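Local atomic coordinates of acetate CoA-transferase subunit beta (Escherichia coli DH5[alpha], PDB entry 5DBN), a protein that transfers coenzyme A from acetyl-CoA to acetoacetate and other short-chain fatty acids, through a covalent enzyme-CoA intermediate, in short-chain fatty acid degradation. Residues A148-R153 / T199-E204. Residues are numbered along the deposited sequence; the frame is centred on the assembly and turned at random.
Sequences AKILRR and TEARFE
The edge strand 150-151 of the small three-stranded sheet meets the loop that leaves helix 192-197 for strand 204-205, and the carbonyl of Ile150 is the point where the two backbones join. Ile150 O accepts from two successive amides: Glu200 N, 3.1 Å from Ile150 O, approaches nearly straight on at a C=O...N angle of 174°, whereas Ala201 N stands above the carbonyl plane. Next to this doubly accepting carbonyl lies a small apolar patch. Ile150 CG2, anti to its backbone N, touches Thr199 CG2 and Ala201 CB, each at 3.7 Å, while Thr199 OG1 is taken up by His141 and Val195 O. The exposed, extended Glu200 side chain runs alongside that of Leu151 in the same direction, with Glu200 OE1 3.5 Å from Leu151 CD2. Its other oxygen, Glu200 OE2, takes a hydrogen bond from a water 3.1 Å away, which in turn accepts from Ala148 N and so bridges the two segments. Farther along, Arg152 and Arg202 stack their guanidinium groups with centres 3.6 Å apart and planes 29° from parallel. The overlap is offset: Arg202 CZ lies over the rim of the Arg152 group. Two like charges probably repel here, and the salt bridge from Arg202 NH1 to Glu105 probably offsets part of that cost. Glu200 O lies near the plane of the Arg152 guanidinium, at its edge, and is 3.3 Å from Arg152 CG. Lys149 and Leu151 bond through their backbones to Val103 of strand 102-104, and Glu204 pairs with strand 180-186. The contact thus ties the small sheet to the connection entering the last strand of the main mixed sheet, within the α/β fold of a CoA-transferase subunit and away from its predicted active-site glutamate.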
ATOM      1  N   ALA B 148      10.221  25.177  32.987  1.00 36.43           N
ATOM      2  CA  ALA B 148       8.939  25.212  32.289  1.00 35.04           C
ATOM      3  C   ALA B 148       8.953  24.274  31.088  1.00 33.83           C
ATOM      4  O   ALA B 148       9.994  24.081  30.460  1.00 32.70           O
ATOM      5  CB  ALA B 148       8.615  26.629  31.848  1.00 34.49           C
ATOM      6  N   LYS B 149       7.797  23.697  30.774  1.00 33.29           N
ATOM      7  CA  LYS B 149       7.669  22.823  29.613  1.00 33.24           C
ATOM      8  C   LYS B 149       6.667  23.383  28.606  1.00 31.91           C
ATOM      9  O   LYS B 149       6.698  23.032  27.430  1.00 30.80           O
ATOM     10  CB  LYS B 149       7.257  21.417  30.053  1.00 34.09           C
ATOM     11  CG  LYS B 149       8.226  20.796  31.052  1.00 36.34           C
ATOM     12  CD  LYS B 149       8.192  19.278  31.025  1.00 37.52           C
ATOM     13  CE  LYS B 149       6.868  18.727  31.498  1.00 38.62           C
ATOM     14  NZ  LYS B 149       6.764  17.270  31.213  1.00 39.12           N
ATOM     15  N   ILE B 150       5.775  24.248  29.079  1.00 31.87           N
ATOM     16  CA  ILE B 150       4.827  24.937  28.208  1.00 31.09           C
ATOM     17  C   ILE B 150       5.385  26.323  27.869  1.00 31.18           C
ATOM     18  O   ILE B 150       5.255  27.259  28.657  1.00 32.17           O
ATOM     19  CB  ILE B 150       3.438  25.049  28.866  1.00 31.53           C
ATOM     20  CG1 ILE B 150       2.969  23.660  29.318  1.00 31.09           C
ATOM     21  CG2 ILE B 150       2.439  25.660  27.894  1.00 30.56           C
ATOM     22  CD1 ILE B 150       1.687  23.653  30.118  1.00 31.94           C
ATOM     23  N   LEU B 151       6.000  26.442  26.693  1.00 31.00           N
ATOM     24  CA  LEU B 151       6.837  27.599  26.361  1.00 31.96           C
ATOM     25  C   LEU B 151       6.282  28.478  25.239  1.00 32.95           C
ATOM     26  O   LEU B 151       5.260  28.166  24.639  1.00 32.21           O
ATOM     27  CB  LEU B 151       8.234  27.116  25.968  1.00 31.96           C
ATOM     28  CG  LEU B 151       8.901  26.152  26.952  1.00 32.30           C
ATOM     29  CD1 LEU B 151      10.208  25.625  26.376  1.00 32.69           C
ATOM     30  CD2 LEU B 151       9.129  26.822  28.301  1.00 34.08           C
ATOM     31  N   ARG B 152       6.962  29.589  24.972  1.00 35.14           N
ATOM     32  CA  ARG B 152       6.642  30.427  23.820  1.00 36.70           C
ATOM     33  C   ARG B 152       7.063  29.733  22.535  1.00 36.11           C
ATOM     34  O   ARG B 152       6.377  29.807  21.517  1.00 35.78           O
ATOM     35  CB  ARG B 152       7.324  31.789  23.927  1.00 40.70           C
ATOM     36  CG  ARG B 152       6.759  32.679  25.017  1.00 44.18           C
ATOM     37  CD  ARG B 152       7.478  34.013  25.066  1.00 48.52           C
ATOM     38  NE  ARG B 152       6.894  34.907  26.061  1.00 51.66           N
ATOM     39  CZ  ARG B 152       7.253  36.176  26.231  1.00 54.68           C
ATOM     40  NH1 ARG B 152       8.206  36.709  25.479  1.00 55.50           N
ATOM     41  NH2 ARG B 152       6.658  36.915  27.159  1.00 56.28           N
ATOM     42  N   ARG B 153       8.208  29.064  22.595  1.00 36.63           N
ATOM     43  CA  ARG B 153       8.745  28.331  21.459  1.00 37.47           C
ATOM     44  C   ARG B 153       9.581  27.175  21.980  1.00 35.03           C
ATOM     45  O   ARG B 153      10.443  27.369  22.836  1.00 35.76           O
ATOM     46  CB  ARG B 153       9.588  29.248  20.568  1.00 42.65           C
ATOM     47  CG  ARG B 153      10.264  28.551  19.388  1.00 46.38           C
ATOM     48  CD  ARG B 153       9.253  27.863  18.480  1.00 48.83           C
ATOM     49  NE  ARG B 153       9.849  27.401  17.225  1.00 52.03           N
ATOM     50  CZ  ARG B 153      10.451  26.226  17.054  1.00 53.61           C
ATOM     51  NH1 ARG B 153      10.555  25.363  18.058  1.00 53.60           N
ATOM     52  NH2 ARG B 153      10.953  25.910  15.868  1.00 54.95           N
ATOM     53  N   THR B 199       3.752  28.892  33.583  1.00 35.91           N
ATOM     54  CA  THR B 199       3.628  28.801  32.127  1.00 34.49           C
ATOM     55  C   THR B 199       4.260  29.995  31.410  1.00 34.46           C
ATOM     56  O   THR B 199       3.925  31.146  31.698  1.00 34.60           O
ATOM     57  CB  THR B 199       2.144  28.696  31.702  1.00 33.61           C
ATOM     58  OG1 THR B 199       1.522  27.605  32.392  1.00 33.54           O
ATOM     59  CG2 THR B 199       2.017  28.483  30.196  1.00 32.32           C
ATOM     60  N   GLU B 200       5.169  29.719  30.477  1.00 34.95           N
ATOM     61  CA  GLU B 200       5.817  30.778  29.701  1.00 38.31           C
ATOM     62  C   GLU B 200       5.029  31.095  28.434  1.00 37.67           C
ATOM     63  O   GLU B 200       5.178  32.173  27.858  1.00 38.63           O
ATOM     64  CB  GLU B 200       7.244  30.388  29.310  1.00 41.69           C
ATOM     65  CG  GLU B 200       8.252  30.442  30.439  1.00 45.93           C
ATOM     66  CD  GLU B 200       9.672  30.192  29.961  1.00 47.71           C
ATOM     67  OE1 GLU B 200       9.914  30.256  28.736  1.00 46.94           O
ATOM     68  OE2 GLU B 200      10.544  29.928  30.815  1.00 49.49           O
ATOM     69  N   ALA B 201       4.201  30.151  27.999  1.00 35.95           N
ATOM     70  CA  ALA B 201       3.382  30.345  26.809  1.00 34.90           C
ATOM     71  C   ALA B 201       2.359  31.457  27.019  1.00 36.16           C
ATOM     72  O   ALA B 201       1.807  31.608  28.109  1.00 36.07           O
ATOM     73  CB  ALA B 201       2.681  29.052  26.440  1.00 33.08           C
ATOM     74  N   ARG B 202       2.121  32.239  25.970  1.00 37.74           N
ATOM     75  CA  ARG B 202       1.067  33.248  25.986  1.00 40.17           C
ATOM     76  C   ARG B 202      -0.272  32.593  25.665  1.00 37.78           C
ATOM     77  O   ARG B 202      -0.394  31.879  24.669  1.00 36.65           O
ATOM     78  CB  ARG B 202       1.346  34.363  24.977  1.00 44.21           C
ATOM     79  CG  ARG B 202       2.710  35.018  25.088  1.00 48.33           C
ATOM     80  CD  ARG B 202       2.863  36.075  24.003  1.00 52.38           C
ATOM     81  NE  ARG B 202       4.206  36.646  23.944  1.00 55.99           N
ATOM     82  CZ  ARG B 202       5.226  36.106  23.284  1.00 57.80           C
ATOM     83  NH1 ARG B 202       5.074  34.964  22.623  1.00 57.48           N
ATOM     84  NH2 ARG B 202       6.406  36.710  23.286  1.00 59.49           N
ATOM     85  N   PHE B 203      -1.269  32.822  26.513  1.00 36.81           N
ATOM     86  CA  PHE B 203      -2.589  32.238  26.301  1.00 35.79           C
ATOM     87  C   PHE B 203      -3.693  33.145  26.830  1.00 36.62           C
ATOM     88  O   PHE B 203      -3.492  33.895  27.787  1.00 37.60           O
ATOM     89  CB  PHE B 203      -2.682  30.862  26.966  1.00 33.99           C
ATOM     90  CG  PHE B 203      -2.509  30.895  28.458  1.00 34.30           C
ATOM     91  CD1 PHE B 203      -3.589  31.136  29.290  1.00 34.50           C
ATOM     92  CD2 PHE B 203      -1.266  30.675  29.029  1.00 34.52           C
ATOM     93  CE1 PHE B 203      -3.434  31.165  30.661  1.00 35.87           C
ATOM     94  CE2 PHE B 203      -1.103  30.701  30.400  1.00 35.07           C
ATOM     95  CZ  PHE B 203      -2.189  30.946  31.218  1.00 36.37           C
ATOM     96  N   GLU B 204      -4.858  33.068  26.194  1.00 37.98           N
ATOM     97  CA  GLU B 204      -6.036  33.789  26.653  1.00 42.41           C
ATOM     98  C   GLU B 204      -6.888  32.864  27.509  1.00 41.44           C
ATOM     99  O   GLU B 204      -6.940  31.657  27.271  1.00 40.24           O
ATOM    100  CB  GLU B 204      -6.847  34.330  25.473  1.00 47.04           C
ATOM    101  CG  GLU B 204      -6.110  35.378  24.651  1.00 51.47           C
ATOM    102  CD  GLU B 204      -6.978  36.000  23.574  1.00 55.28           C
ATOM    103  OE1 GLU B 204      -7.808  36.874  23.909  1.00 57.63           O
ATOM    104  OE2 GLU B 204      -6.837  35.609  22.395  1.00 55.58           O
TER
HETATM  105  O   HOH W   1      12.101  27.359  31.654  1.00 27.44           O